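Putative alpha/beta hydrolase (Desulfitobacterium hafniense, PDB 4RPC) probably hydrolyses a substrate that is not yet identified, as a putative enzyme of the alpha/beta hydrolase family. Local coordinates at residues 133-138 and 181-186; 97-102 and 121-126; 46-51 and 255-260; 39-44 and 251-256; 79-84 and 109-114. All blocks are in the same frame, centred on the assembly; numbering follows the deposited sequence.

From the N terminus, helix 39-45 opens interaction 4 and the turn leading into strand 50-54 opens interaction 3. Both loops stay open for some two hundred residues and close side by side on helix 249-259, where the contacts share Leu255 and Ile256. The other three lie nested inside these long loops. Interaction 5 opens at the end of helix 70-83 and closes just before strand 112-119; interaction 2 crosses it, joining the start of helix 97-108 to the segment after that strand. Interaction 1 follows in series, pairing helices 130-145 and 179-191. It touches interaction 2 and lies across the chain's centre from interactions 3 and 4.

Interaction 1. Residues 133-138 and 181-186; sequences YANIMA and ALLHAL
Leu186 and Leu183 are the two bumps of this contact, and the flank of helix 130-145 between Ala134 and Ala138 supplies the hollows. The short helical segments approach to 8.8 Å between axes, their directions 136° apart. Leu186 pushes CD1 into a dip floored by backbone and walled by CB of Met137 and CB of Ala138; the methyl lies 3.5 Å from Ala138 N and 3.6 Å from Ala134 O. Lower on the same side chain, Leu186 CB rests 3.8 Å from Ala134 CB. Leu183 fills the next dip: its CG stands anti to the backbone N (chi1 -179°), and CD1 settles among Ala134 CB, Ala138 CB and the amide of Asn135, whose OD1 is 3.5 Å away. Leu182 CD2 abuts the carbonyl oxygen of Ala138 at 3.5 Å. Ala134 and Ala138 suit their places because a bare methyl leaves room for leucine branches. Asn135 borders the packing with a polar group, OD1 bonded to Arg179 and ND2 to Glu131. An alanine here would probably leave Arg179 and Glu131 without these mates and uncover one flank of Leu183. Both helices belong to the segment between strands 112-119 and 204-210, where alpha/beta hydrolases commonly carry a helical lid; Leu182 also touches Phe141 and Leu142, Met137 touches Tyr190, and Leu186 reaches Ala30.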
# COMPACT_ATOMS: atom_id res chain seq x y z
N TYR A 133 -11.87 -14.27 5.14
CA TYR A 133 -10.57 -13.67 5.41
C TYR A 133 -10.69 -12.25 5.79
O TYR A 133 -10.01 -11.86 6.69
CB TYR A 133 -9.68 -13.71 4.19
CG TYR A 133 -8.96 -14.98 4.04
CD1 TYR A 133 -9.65 -16.19 3.98
CD2 TYR A 133 -7.57 -14.99 3.97
CE1 TYR A 133 -8.97 -17.36 3.85
CE2 TYR A 133 -6.89 -16.16 3.84
CZ TYR A 133 -7.59 -17.34 3.76
OH TYR A 133 -6.89 -18.54 3.63
N ALA A 134 -11.50 -11.45 5.10
CA ALA A 134 -11.65 -10.04 5.53
C ALA A 134 -12.10 -9.86 6.99
O ALA A 134 -11.59 -8.97 7.69
CB ALA A 134 -12.55 -9.26 4.61
N ASN A 135 -13.06 -10.69 7.42
CA ASN A 135 -13.55 -10.65 8.75
C ASN A 135 -12.52 -11.03 9.80
O ASN A 135 -12.44 -10.36 10.85
CB ASN A 135 -14.79 -11.50 8.89
CG ASN A 135 -16.04 -10.76 8.40
OD1 ASN A 135 -16.48 -9.82 9.03
ND2 ASN A 135 -16.55 -11.14 7.27
N ILE A 136 -11.67 -12.02 9.51
CA ILE A 136 -10.60 -12.35 10.43
C ILE A 136 -9.58 -11.23 10.53
O ILE A 136 -9.21 -10.81 11.63
CB ILE A 136 -9.94 -13.67 10.05
CG1 ILE A 136 -10.88 -14.80 10.47
CG2 ILE A 136 -8.58 -13.84 10.72
CD1 ILE A 136 -10.57 -16.09 9.77
N MSE A 137 -9.14 -10.73 9.40
CA MSE A 137 -8.13 -9.74 9.41
C MSE A 137 -8.67 -8.45 10.03
O MSE A 137 -7.94 -7.77 10.73
CB MSE A 137 -7.66 -9.52 7.99
CG MSE A 137 -6.91 -10.75 7.51
SE MSE A 137 -5.31 -11.16 8.62
CE MSE A 137 -4.71 -9.28 8.75
N ALA A 138 -9.93 -8.11 9.76
CA ALA A 138 -10.53 -6.94 10.40
C ALA A 138 -10.45 -7.03 11.91
O ALA A 138 -9.99 -6.07 12.56
CB ALA A 138 -11.99 -6.73 9.96
N ALA A 181 -15.43 0.36 7.96
CA ALA A 181 -14.55 0.96 6.96
C ALA A 181 -13.38 0.04 6.65
O ALA A 181 -12.99 -0.18 5.50
CB ALA A 181 -14.07 2.32 7.44
N LEU A 182 -12.87 -0.52 7.70
CA LEU A 182 -11.75 -1.46 7.61
C LEU A 182 -12.14 -2.68 6.86
O LEU A 182 -11.42 -3.13 5.96
CB LEU A 182 -11.32 -1.87 9.01
CG LEU A 182 -10.30 -2.96 9.22
CD1 LEU A 182 -9.06 -2.51 8.51
CD2 LEU A 182 -9.97 -3.16 10.69
N LEU A 183 -13.30 -3.23 7.23
CA LEU A 183 -13.81 -4.40 6.57
C LEU A 183 -13.99 -4.19 5.06
O LEU A 183 -13.59 -5.04 4.27
CB LEU A 183 -15.12 -4.86 7.24
CG LEU A 183 -15.77 -6.10 6.69
CD1 LEU A 183 -14.97 -7.30 7.06
CD2 LEU A 183 -17.15 -6.27 7.27
N HIS A 184 -14.62 -3.11 4.63
CA HIS A 184 -14.80 -2.88 3.20
C HIS A 184 -13.50 -2.76 2.41
O HIS A 184 -13.41 -3.19 1.24
CB HIS A 184 -15.63 -1.63 3.00
CG HIS A 184 -17.06 -1.92 3.13
ND1 HIS A 184 -17.80 -1.54 4.22
CD2 HIS A 184 -17.86 -2.70 2.37
CE1 HIS A 184 -19.03 -2.00 4.08
NE2 HIS A 184 -19.08 -2.72 2.98
N ALA A 185 -12.50 -2.22 3.08
CA ALA A 185 -11.19 -2.03 2.48
C ALA A 185 -10.55 -3.39 2.30
O ALA A 185 -9.92 -3.68 1.24
CB ALA A 185 -10.32 -1.18 3.35
N LEU A 186 -10.72 -4.23 3.30
CA LEU A 186 -10.20 -5.60 3.24
C LEU A 186 -10.93 -6.50 2.23
O LEU A 186 -10.29 -7.38 1.60
CB LEU A 186 -10.23 -6.25 4.60
CG LEU A 186 -9.19 -5.64 5.54
CD1 LEU A 186 -9.54 -6.07 6.95
CD2 LEU A 186 -7.74 -5.98 5.20

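Interaction 2. Residues 97-102 and 121-126; sequences LGASVA and GQYEGM
Ala99, on the first turn of helix 97-108, comes within 5.2 Å of Gly121, measured CA to CA, as the irregular segment 121-126 leaves strand 112-119 and passes the helix. Ala99 CB touches Gly121 CA at 3.9 Å and Tyr123 OH at 3.5 Å; a CB on Gly121 would run into that hydroxyl, which is consistent with glycine here. The Tyr123 ring reaches back to the helix, with Ala99 O in its plane at the edge and Ser100 OG oblique to it, 3.7 Å from CD1. An alanine in place of Tyr123 would probably open a gap beside Ala99 and Ser100. Ser100 meets Gln122 through two waters: water 1 donates to Ser100 OG and accepts from Gln122 N (3.0 Å), while water 2 accepts from Ser100 OG and donates to Gln122 O (2.8 Å). A hydroxyl suits this place because it can both give and receive. Gln122, bent at chi2 (-86°), bonds through NE2 to Ser96 OG. Ser96 is the probable nucleophile of a Ser96-His241-Glu213 triad on a GxSxG nucleophile elbow, so Gln122 probably helps to position Ser96, while the two waters link its backbone to the helix.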
# COMPACT_ATOMS: atom_id res chain seq x y z
N LEU A 97 -2.80 -3.11 0.69
CA LEU A 97 -3.83 -2.73 -0.27
C LEU A 97 -3.39 -1.58 -1.16
O LEU A 97 -3.77 -1.52 -2.32
CB LEU A 97 -5.05 -2.27 0.45
CG LEU A 97 -6.21 -1.78 -0.39
CD1 LEU A 97 -6.64 -2.80 -1.41
CD2 LEU A 97 -7.35 -1.43 0.59
N GLY A 98 -2.60 -0.67 -0.61
CA GLY A 98 -2.18 0.47 -1.34
C GLY A 98 -1.32 0.06 -2.53
O GLY A 98 -1.27 0.78 -3.50
N ALA A 99 -0.66 -1.11 -2.46
CA ALA A 99 0.14 -1.58 -3.59
C ALA A 99 -0.78 -2.05 -4.72
O ALA A 99 -0.42 -2.01 -5.88
CB ALA A 99 1.04 -2.73 -3.17
N SER A 100 -1.96 -2.56 -4.36
CA SER A 100 -2.91 -3.02 -5.37
C SER A 100 -3.50 -1.82 -6.05
O SER A 100 -3.66 -1.84 -7.25
CB SER A 100 -4.05 -3.85 -4.76
OG SER A 100 -3.53 -4.98 -4.19
N VAL A 101 -3.79 -0.78 -5.31
CA VAL A 101 -4.26 0.49 -5.91
C VAL A 101 -3.16 1.08 -6.86
O VAL A 101 -3.46 1.57 -7.95
CB VAL A 101 -4.64 1.49 -4.85
CG1 VAL A 101 -5.01 2.84 -5.48
CG2 VAL A 101 -5.78 0.97 -4.00
N ALA A 102 -1.90 1.01 -6.45
CA ALA A 102 -0.81 1.52 -7.28
C ALA A 102 -0.75 0.76 -8.62
O ALA A 102 -0.69 1.37 -9.66
CB ALA A 102 0.51 1.37 -6.56
N GLY A 121 2.32 -6.31 -1.19
CA GLY A 121 1.18 -6.47 -2.04
C GLY A 121 0.75 -7.91 -2.07
O GLY A 121 1.58 -8.82 -1.93
N GLN A 122 -0.56 -8.08 -2.24
CA GLN A 122 -1.22 -9.38 -2.22
C GLN A 122 -2.21 -9.25 -3.38
O GLN A 122 -2.98 -8.33 -3.40
CB GLN A 122 -1.91 -9.63 -0.83
CG GLN A 122 -3.13 -8.73 -0.40
CD GLN A 122 -2.85 -7.32 0.32
OE1 GLN A 122 -3.67 -6.36 0.20
NE2 GLN A 122 -1.70 -7.21 1.07
N TYR A 123 -2.12 -10.10 -4.40
CA TYR A 123 -2.89 -9.87 -5.65
C TYR A 123 -3.65 -11.08 -6.18
O TYR A 123 -4.08 -11.10 -7.34
CB TYR A 123 -1.99 -9.35 -6.77
CG TYR A 123 -0.98 -8.32 -6.34
CD1 TYR A 123 -1.28 -6.93 -6.35
CD2 TYR A 123 0.28 -8.71 -5.93
CE1 TYR A 123 -0.35 -5.97 -5.96
CE2 TYR A 123 1.20 -7.75 -5.51
CZ TYR A 123 0.88 -6.39 -5.54
OH TYR A 123 1.84 -5.50 -5.13
N GLU A 124 -3.86 -12.05 -5.32
CA GLU A 124 -4.39 -13.35 -5.75
C GLU A 124 -5.86 -13.27 -6.25
O GLU A 124 -6.20 -13.71 -7.38
CB GLU A 124 -4.28 -14.32 -4.57
CG GLU A 124 -4.81 -15.71 -4.85
CD GLU A 124 -3.93 -16.45 -5.83
OE1 GLU A 124 -2.84 -16.95 -5.43
OE2 GLU A 124 -4.32 -16.52 -7.01
N GLY A 125 -6.72 -12.75 -5.40
CA GLY A 125 -8.13 -12.72 -5.69
C GLY A 125 -8.86 -13.91 -5.11
O GLY A 125 -8.93 -14.92 -5.72
N MSE A 126 -9.42 -13.76 -3.93
CA MSE A 126 -9.96 -14.87 -3.20
C MSE A 126 -11.36 -15.30 -3.52
O MSE A 126 -11.82 -16.21 -2.88
CB MSE A 126 -10.02 -14.55 -1.74
CG MSE A 126 -8.98 -13.61 -1.25
SE MSE A 126 -8.30 -14.43 0.34
CE MSE A 126 -6.95 -15.19 -0.83
O HOH W 1 -1.92 -5.45 -2.40
O HOH W 2 -5.21 -6.70 -3.37

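Interaction 3. Residues 46-51 and 255-260; sequences KDRYCL and LIREIL
Asp47 and Arg257 reach toward each other tip to tip, while Tyr49 lies across the arginine's end. The salt bridge runs from Asp47 OD1 to Arg257 NH2, modelled at 2.5 Å, a short length that is doubtful at this exposed surface; OD2 is merely near. The carboxylate comes in at the guanidinium edge, although the two planes are turned 38° apart. Arginine can span this distance because its chain is extended from CG to NE. Tyr49 approaches from another direction: its CE2 lies over one guanidinium face, 4.0 Å from NH1 and offset toward the rim. The ring is tilted 68° from the guanidinium, so the two flat groups are far from stacked. Through CE1, on the other side of the ring's long axis, Tyr49 meets Leu260 CD1 at 3.8 Å as the two side chains run past each other in opposite directions. Arg48 CG lies over one ring face, toward its rim. Tyrosine offers apolar ring carbons to leucine and arginine alike, joining the turn before strand 50-54 to the end of helix 249-259; Tyr49 and Leu260 also touch Val24. Arg257 NH2 has a further, weak bond to Asp44 O. Chemically, an outer ion pair borders an inner apolar patch, and the acidic partner probably compensates the arginine's charge.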
# COMPACT_ATOMS: atom_id res chain seq x y z
N LYS A 46 10.02 16.32 1.26
CA LYS A 46 9.28 17.54 0.96
C LYS A 46 10.13 18.67 0.40
O LYS A 46 9.62 19.51 -0.33
CB LYS A 46 8.50 18.04 2.17
CG LYS A 46 9.33 18.55 3.33
CD LYS A 46 8.38 18.80 4.49
CE LYS A 46 9.08 19.23 5.77
NZ LYS A 46 9.42 20.67 5.65
N ASP A 47 11.42 18.70 0.76
CA ASP A 47 12.36 19.66 0.19
C ASP A 47 12.31 19.69 -1.36
O ASP A 47 12.44 20.72 -1.97
CB ASP A 47 13.81 19.40 0.70
CG ASP A 47 14.43 18.07 0.17
OD1 ASP A 47 13.84 16.96 0.31
OD2 ASP A 47 15.56 18.12 -0.40
N ARG A 48 12.06 18.53 -1.98
CA ARG A 48 12.28 18.36 -3.38
C ARG A 48 11.05 17.81 -4.15
O ARG A 48 10.76 18.23 -5.28
CB ARG A 48 13.50 17.46 -3.51
CG ARG A 48 13.56 16.68 -4.79
CD ARG A 48 13.97 17.54 -5.98
NE ARG A 48 14.66 16.70 -6.97
CZ ARG A 48 14.68 16.90 -8.28
NH1 ARG A 48 14.04 17.95 -8.84
NH2 ARG A 48 15.33 16.03 -9.04
N TYR A 49 10.32 16.90 -3.54
CA TYR A 49 9.22 16.26 -4.23
C TYR A 49 7.86 16.81 -3.92
O TYR A 49 7.61 17.29 -2.81
CB TYR A 49 9.25 14.76 -3.93
CG TYR A 49 10.55 14.20 -4.41
CD1 TYR A 49 10.71 13.91 -5.74
CD2 TYR A 49 11.63 14.05 -3.56
CE1 TYR A 49 11.91 13.44 -6.23
CE2 TYR A 49 12.84 13.58 -4.03
CZ TYR A 49 12.97 13.28 -5.37
OH TYR A 49 14.14 12.82 -5.89
N CYS A 50 6.98 16.69 -4.92
CA CYS A 50 5.58 16.88 -4.72
C CYS A 50 4.97 15.56 -4.21
O CYS A 50 4.87 14.63 -4.95
CB CYS A 50 4.92 17.27 -6.02
SG CYS A 50 3.16 17.57 -5.76
N LEU A 51 4.58 15.52 -2.94
CA LEU A 51 4.02 14.34 -2.32
C LEU A 51 2.53 14.45 -2.42
O LEU A 51 1.94 15.44 -2.01
CB LEU A 51 4.42 14.23 -0.83
CG LEU A 51 5.87 13.88 -0.45
CD1 LEU A 51 6.58 13.05 -1.52
CD2 LEU A 51 6.70 15.10 -0.10
N LEU A 255 15.28 5.03 -0.59
CA LEU A 255 15.07 4.19 -1.75
C LEU A 255 14.32 4.94 -2.88
O LEU A 255 14.66 4.82 -4.06
CB LEU A 255 14.28 2.98 -1.32
CG LEU A 255 14.17 1.84 -2.32
CD1 LEU A 255 15.53 1.51 -2.92
CD2 LEU A 255 13.59 0.62 -1.60
N ILE A 256 13.30 5.71 -2.51
CA ILE A 256 12.58 6.51 -3.48
C ILE A 256 13.52 7.49 -4.21
O ILE A 256 13.50 7.60 -5.44
CB ILE A 256 11.40 7.29 -2.85
CG1 ILE A 256 10.27 6.31 -2.50
CG2 ILE A 256 10.85 8.28 -3.84
CD1 ILE A 256 9.15 6.90 -1.64
N ARG A 257 14.37 8.17 -3.46
CA ARG A 257 15.38 9.10 -4.02
C ARG A 257 16.30 8.35 -4.94
O ARG A 257 16.59 8.83 -6.02
CB ARG A 257 16.24 9.77 -2.94
CG ARG A 257 15.54 10.83 -2.10
CD ARG A 257 16.51 11.67 -1.24
NE ARG A 257 15.83 12.87 -0.67
CZ ARG A 257 15.82 14.08 -1.24
NH1 ARG A 257 16.45 14.31 -2.39
NH2 ARG A 257 15.15 15.08 -0.66
N GLU A 258 16.76 7.17 -4.52
CA GLU A 258 17.71 6.35 -5.30
C GLU A 258 17.14 5.90 -6.61
O GLU A 258 17.74 6.05 -7.62
CB GLU A 258 18.15 5.10 -4.52
CG GLU A 258 19.11 5.37 -3.36
CD GLU A 258 19.35 4.12 -2.51
OE1 GLU A 258 18.50 3.17 -2.55
OE2 GLU A 258 20.38 4.09 -1.80
N ILE A 259 15.94 5.36 -6.57
CA ILE A 259 15.21 4.94 -7.77
C ILE A 259 14.90 6.10 -8.70
O ILE A 259 14.82 5.93 -9.89
CB ILE A 259 13.89 4.25 -7.36
CG1 ILE A 259 14.20 2.86 -6.77
CG2 ILE A 259 12.87 4.19 -8.50
CD1 ILE A 259 13.02 2.29 -5.97
N LEU A 260 14.69 7.28 -8.15
CA LEU A 260 14.46 8.45 -8.98
C LEU A 260 15.75 9.16 -9.45
O LEU A 260 15.73 10.33 -9.83
CB LEU A 260 13.52 9.41 -8.26
CG LEU A 260 12.14 8.83 -8.01
CD1 LEU A 260 11.27 9.91 -7.36
CD2 LEU A 260 11.53 8.33 -9.32

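Interaction 4. Residues 39-44 and 251-256; sequences ARIIRD and KISRLI
Helix 39-45 and helix 249-259, which appear to correspond to the first and last helices of the canonical alpha/beta hydrolase fold, meet here through Ser253, Asp44 and Ile41. The short segments run 42° from parallel with their axes 9.0 Å apart at closest approach. The small serine lets its hydroxyl sit against the other helix, Ser253 OG lying 3.4 Å from Ile41 CA. The serine also pays for its burial with a bond, since OG donates to Asp44 OD2 at 2.9 Å, using the anti lone pair of that oxygen. Asp44 OD1 is taken on its syn side by Arg40 NE, one turn earlier, at 3.0 Å in a nearly straight salt bridge (165°). Each carboxylate oxygen thus has its own donor, which fixes the rotation of the group, and the arginine would probably help to keep the acid ionised. Arg40 in turn forms a long, weak ion pair with Glu250. Beside this polar cluster Ile41 reaches toward helix 249-259, its CD1 anti to CA (chi2 166°), and crosses Ile252, meeting both CB and CG2 of that residue at 3.8 Å. Ile256 CD1 borders Ile41 CG2 more loosely, at 4.5 Å, and the Ile256 side chain also touches Leu117 of strand 112-119. Two such helices packed together on one face of the central, mostly parallel sheet are typical of the alpha/beta hydrolase fold.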
# COMPACT_ATOMS: atom_id res chain seq x y z
N ALA A 39 4.37 10.16 7.61
CA ALA A 39 4.97 11.36 8.22
C ALA A 39 6.46 11.57 7.94
O ALA A 39 6.84 12.61 7.42
CB ALA A 39 4.68 11.41 9.71
N ARG A 40 7.28 10.57 8.26
CA ARG A 40 8.71 10.69 8.10
C ARG A 40 9.09 10.76 6.67
O ARG A 40 10.00 11.52 6.30
CB ARG A 40 9.43 9.54 8.82
CG ARG A 40 10.93 9.53 8.68
CD ARG A 40 11.59 10.82 9.20
NE ARG A 40 13.02 10.81 8.91
CZ ARG A 40 13.93 10.20 9.68
NH1 ARG A 40 13.58 9.57 10.79
NH2 ARG A 40 15.20 10.21 9.33
N ILE A 41 8.39 10.01 5.82
CA ILE A 41 8.74 10.02 4.39
C ILE A 41 8.50 11.40 3.82
O ILE A 41 9.31 11.93 3.07
CB ILE A 41 7.95 8.95 3.61
CG1 ILE A 41 8.47 7.57 4.04
CG2 ILE A 41 8.13 9.12 2.09
CD1 ILE A 41 7.58 6.41 3.60
N ILE A 42 7.37 11.97 4.15
CA ILE A 42 7.03 13.29 3.68
C ILE A 42 8.10 14.27 4.15
O ILE A 42 8.63 15.02 3.34
CB ILE A 42 5.65 13.70 4.19
CG1 ILE A 42 4.57 12.86 3.52
CG2 ILE A 42 5.37 15.18 3.96
CD1 ILE A 42 3.25 12.90 4.27
N ARG A 43 8.43 14.25 5.44
CA ARG A 43 9.49 15.11 5.95
C ARG A 43 10.80 14.97 5.21
O ARG A 43 11.42 15.98 4.90
CB ARG A 43 9.74 14.91 7.45
CG ARG A 43 8.59 15.40 8.31
CD ARG A 43 9.03 15.59 9.76
NE ARG A 43 9.29 14.30 10.36
CZ ARG A 43 8.36 13.48 10.85
NH1 ARG A 43 7.06 13.82 10.85
NH2 ARG A 43 8.73 12.32 11.39
N ASP A 44 11.20 13.73 4.89
CA ASP A 44 12.45 13.51 4.13
C ASP A 44 12.42 13.98 2.67
O ASP A 44 13.43 14.39 2.14
CB ASP A 44 12.86 12.04 4.14
CG ASP A 44 13.18 11.53 5.52
OD1 ASP A 44 13.47 12.35 6.43
OD2 ASP A 44 13.11 10.28 5.69
N LYS A 251 14.31 4.53 5.45
CA LYS A 251 14.87 3.71 4.36
C LYS A 251 13.99 3.69 3.13
O LYS A 251 14.46 3.45 2.03
CB LYS A 251 15.11 2.26 4.75
CG LYS A 251 16.02 2.08 5.92
CD LYS A 251 16.25 0.60 6.14
CE LYS A 251 17.12 0.39 7.38
NZ LYS A 251 17.72 -0.95 7.33
N ILE A 252 12.69 3.89 3.32
CA ILE A 252 11.81 4.00 2.16
C ILE A 252 12.13 5.31 1.44
O ILE A 252 12.22 5.31 0.23
CB ILE A 252 10.27 3.99 2.50
CG1 ILE A 252 9.82 2.77 3.33
CG2 ILE A 252 9.46 4.05 1.22
CD1 ILE A 252 10.05 1.44 2.71
N SER A 253 12.25 6.41 2.17
CA SER A 253 12.69 7.72 1.59
C SER A 253 13.93 7.65 0.76
O SER A 253 13.99 8.20 -0.32
CB SER A 253 13.02 8.72 2.69
OG SER A 253 11.86 8.96 3.39
N ARG A 254 14.93 7.00 1.31
CA ARG A 254 16.22 6.87 0.63
C ARG A 254 16.03 6.10 -0.66
O ARG A 254 16.51 6.46 -1.70
CB ARG A 254 17.19 6.14 1.55
CG ARG A 254 18.62 6.57 1.45
CD ARG A 254 19.30 6.47 2.81
NE ARG A 254 20.35 5.47 2.81
CZ ARG A 254 21.57 5.64 2.31
NH1 ARG A 254 21.91 6.78 1.71
NH2 ARG A 254 22.45 4.66 2.40
N LEU A 255 15.28 5.03 -0.59
CA LEU A 255 15.07 4.19 -1.75
C LEU A 255 14.32 4.94 -2.88
O LEU A 255 14.66 4.82 -4.06
CB LEU A 255 14.28 2.98 -1.32
CG LEU A 255 14.17 1.84 -2.32
CD1 LEU A 255 15.53 1.51 -2.92
CD2 LEU A 255 13.59 0.62 -1.60
N ILE A 256 13.30 5.71 -2.51
CA ILE A 256 12.58 6.51 -3.48
C ILE A 256 13.52 7.49 -4.21
O ILE A 256 13.50 7.60 -5.44
CB ILE A 256 11.40 7.29 -2.85
CG1 ILE A 256 10.27 6.31 -2.50
CG2 ILE A 256 10.85 8.28 -3.84
CD1 ILE A 256 9.15 6.90 -1.64

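Interaction 5. Residues 79-84 and 109-114; sequences EALEEL and GEIKVM
Ile111 overlaps the flank of Leu81, and the two side chains cross at about a right angle. Leu81 CD1 is 4.2 Å from Ile111 CG2. The CD1 methyl of Ile111 is modelled too close to Leu81 CB and is tight against Leu81 CD1 as well, so its placement, and with it the exact depth of the overlap, is doubtful. Leucine suits the buried side of helix 70-83, where Leu81 also meets Leu13, Leu52 and Val86; isoleucine, branched at CB, suits the extended backbone that leads into strand 112-119. The contact belongs to the alternating strands and helices of the alpha/beta hydrolase core: helix 70-83 connects strands 50-54 and 88-95, helix 97-108 connects 88-95 and 112-119, and both links are beta-alpha-beta crossovers. Beyond the apolar pair, Glu110, just past the end of helix 97-108, extends toward Glu82, its CG anti to the backbone N (chi1 -162°). Glu82 OE1 and Glu110 OE2 are placed 2.6 Å apart with carboxylate planes 66° from each other, but Glu110 is poorly ordered and the closeness is uncertain. The other oxygen of Glu110, OE1, forms a salt bridge with Arg108, the last residue of helix 97-108.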
# COMPACT_ATOMS: atom_id res chain seq x y z
N GLU A 79 -8.88 10.61 -11.11
CA GLU A 79 -9.61 11.88 -11.30
C GLU A 79 -9.09 12.98 -10.39
O GLU A 79 -9.16 14.13 -10.74
CB GLU A 79 -11.09 11.69 -11.04
CG GLU A 79 -11.71 10.77 -12.08
CD GLU A 79 -13.18 10.51 -11.84
OE1 GLU A 79 -13.54 9.73 -10.91
OE2 GLU A 79 -13.96 11.08 -12.60
N ALA A 80 -8.60 12.62 -9.21
CA ALA A 80 -8.12 13.65 -8.28
C ALA A 80 -6.83 14.16 -8.80
O ALA A 80 -6.58 15.34 -8.69
CB ALA A 80 -7.99 13.14 -6.85
N LEU A 81 -6.04 13.30 -9.41
CA LEU A 81 -4.79 13.73 -10.01
C LEU A 81 -4.99 14.63 -11.19
O LEU A 81 -4.30 15.63 -11.36
CB LEU A 81 -3.96 12.52 -10.41
CG LEU A 81 -3.33 11.71 -9.28
CD1 LEU A 81 -2.45 10.60 -9.84
CD2 LEU A 81 -2.56 12.56 -8.31
N GLU A 82 -5.95 14.29 -12.01
CA GLU A 82 -6.38 15.14 -13.11
C GLU A 82 -6.85 16.54 -12.66
O GLU A 82 -6.56 17.52 -13.30
CB GLU A 82 -7.52 14.44 -13.82
CG GLU A 82 -7.88 15.04 -15.16
CD GLU A 82 -8.98 14.22 -15.83
OE1 GLU A 82 -9.34 13.16 -15.26
OE2 GLU A 82 -9.49 14.65 -16.90
N GLU A 83 -7.57 16.61 -11.55
CA GLU A 83 -7.92 17.90 -10.94
C GLU A 83 -6.71 18.78 -10.73
O GLU A 83 -6.78 19.98 -10.93
CB GLU A 83 -8.56 17.72 -9.57
CG GLU A 83 -10.01 17.29 -9.64
CD GLU A 83 -10.91 18.46 -9.94
OE1 GLU A 83 -10.70 19.53 -9.30
OE2 GLU A 83 -11.80 18.34 -10.83
N LEU A 84 -5.60 18.19 -10.32
CA LEU A 84 -4.39 18.96 -10.06
C LEU A 84 -3.57 19.07 -11.30
O LEU A 84 -2.46 19.54 -11.23
CB LEU A 84 -3.55 18.34 -8.93
CG LEU A 84 -4.32 18.14 -7.63
CD1 LEU A 84 -3.44 17.38 -6.65
CD2 LEU A 84 -4.80 19.45 -7.02
N GLY A 109 -3.98 3.56 -17.10
CA GLY A 109 -3.29 4.35 -18.12
C GLY A 109 -3.80 5.76 -18.32
O GLY A 109 -3.28 6.47 -19.17
N GLU A 110 -4.81 6.17 -17.55
CA GLU A 110 -5.25 7.56 -17.60
C GLU A 110 -4.01 8.41 -17.34
O GLU A 110 -3.61 9.24 -18.13
CB GLU A 110 -6.34 7.81 -16.55
CG GLU A 110 -7.18 9.07 -16.80
CD GLU A 110 -7.72 9.73 -15.52
OE1 GLU A 110 -7.96 9.01 -14.52
OE2 GLU A 110 -7.90 10.97 -15.51
N ILE A 111 -3.36 8.11 -16.23
CA ILE A 111 -2.16 8.77 -15.76
C ILE A 111 -0.92 7.88 -15.90
O ILE A 111 -0.95 6.70 -15.56
CB ILE A 111 -2.40 9.15 -14.31
CG1 ILE A 111 -3.35 10.34 -14.32
CG2 ILE A 111 -1.09 9.43 -13.59
CD1 ILE A 111 -3.79 10.74 -12.96
N LYS A 112 0.15 8.48 -16.42
CA LYS A 112 1.39 7.76 -16.68
C LYS A 112 2.22 7.58 -15.42
O LYS A 112 2.44 8.53 -14.66
CB LYS A 112 2.23 8.47 -17.75
CG LYS A 112 3.73 8.10 -17.74
CD LYS A 112 4.37 8.11 -19.13
CE LYS A 112 4.18 9.41 -19.88
NZ LYS A 112 4.37 9.19 -21.35
N VAL A 113 2.69 6.35 -15.23
CA VAL A 113 3.39 5.96 -14.03
C VAL A 113 4.80 5.43 -14.38
O VAL A 113 4.93 4.42 -15.12
CB VAL A 113 2.62 4.86 -13.31
CG1 VAL A 113 3.38 4.41 -12.06
CG2 VAL A 113 1.21 5.36 -12.91
N MSE A 114 5.84 6.05 -13.85
CA MSE A 114 7.20 5.64 -14.25
C MSE A 114 7.69 4.52 -13.39
O MSE A 114 8.36 3.65 -13.87
CB MSE A 114 8.31 6.70 -14.23
CG MSE A 114 8.89 6.87 -15.67
SE MSE A 114 7.52 7.66 -16.85
CE MSE A 114 7.21 8.95 -15.42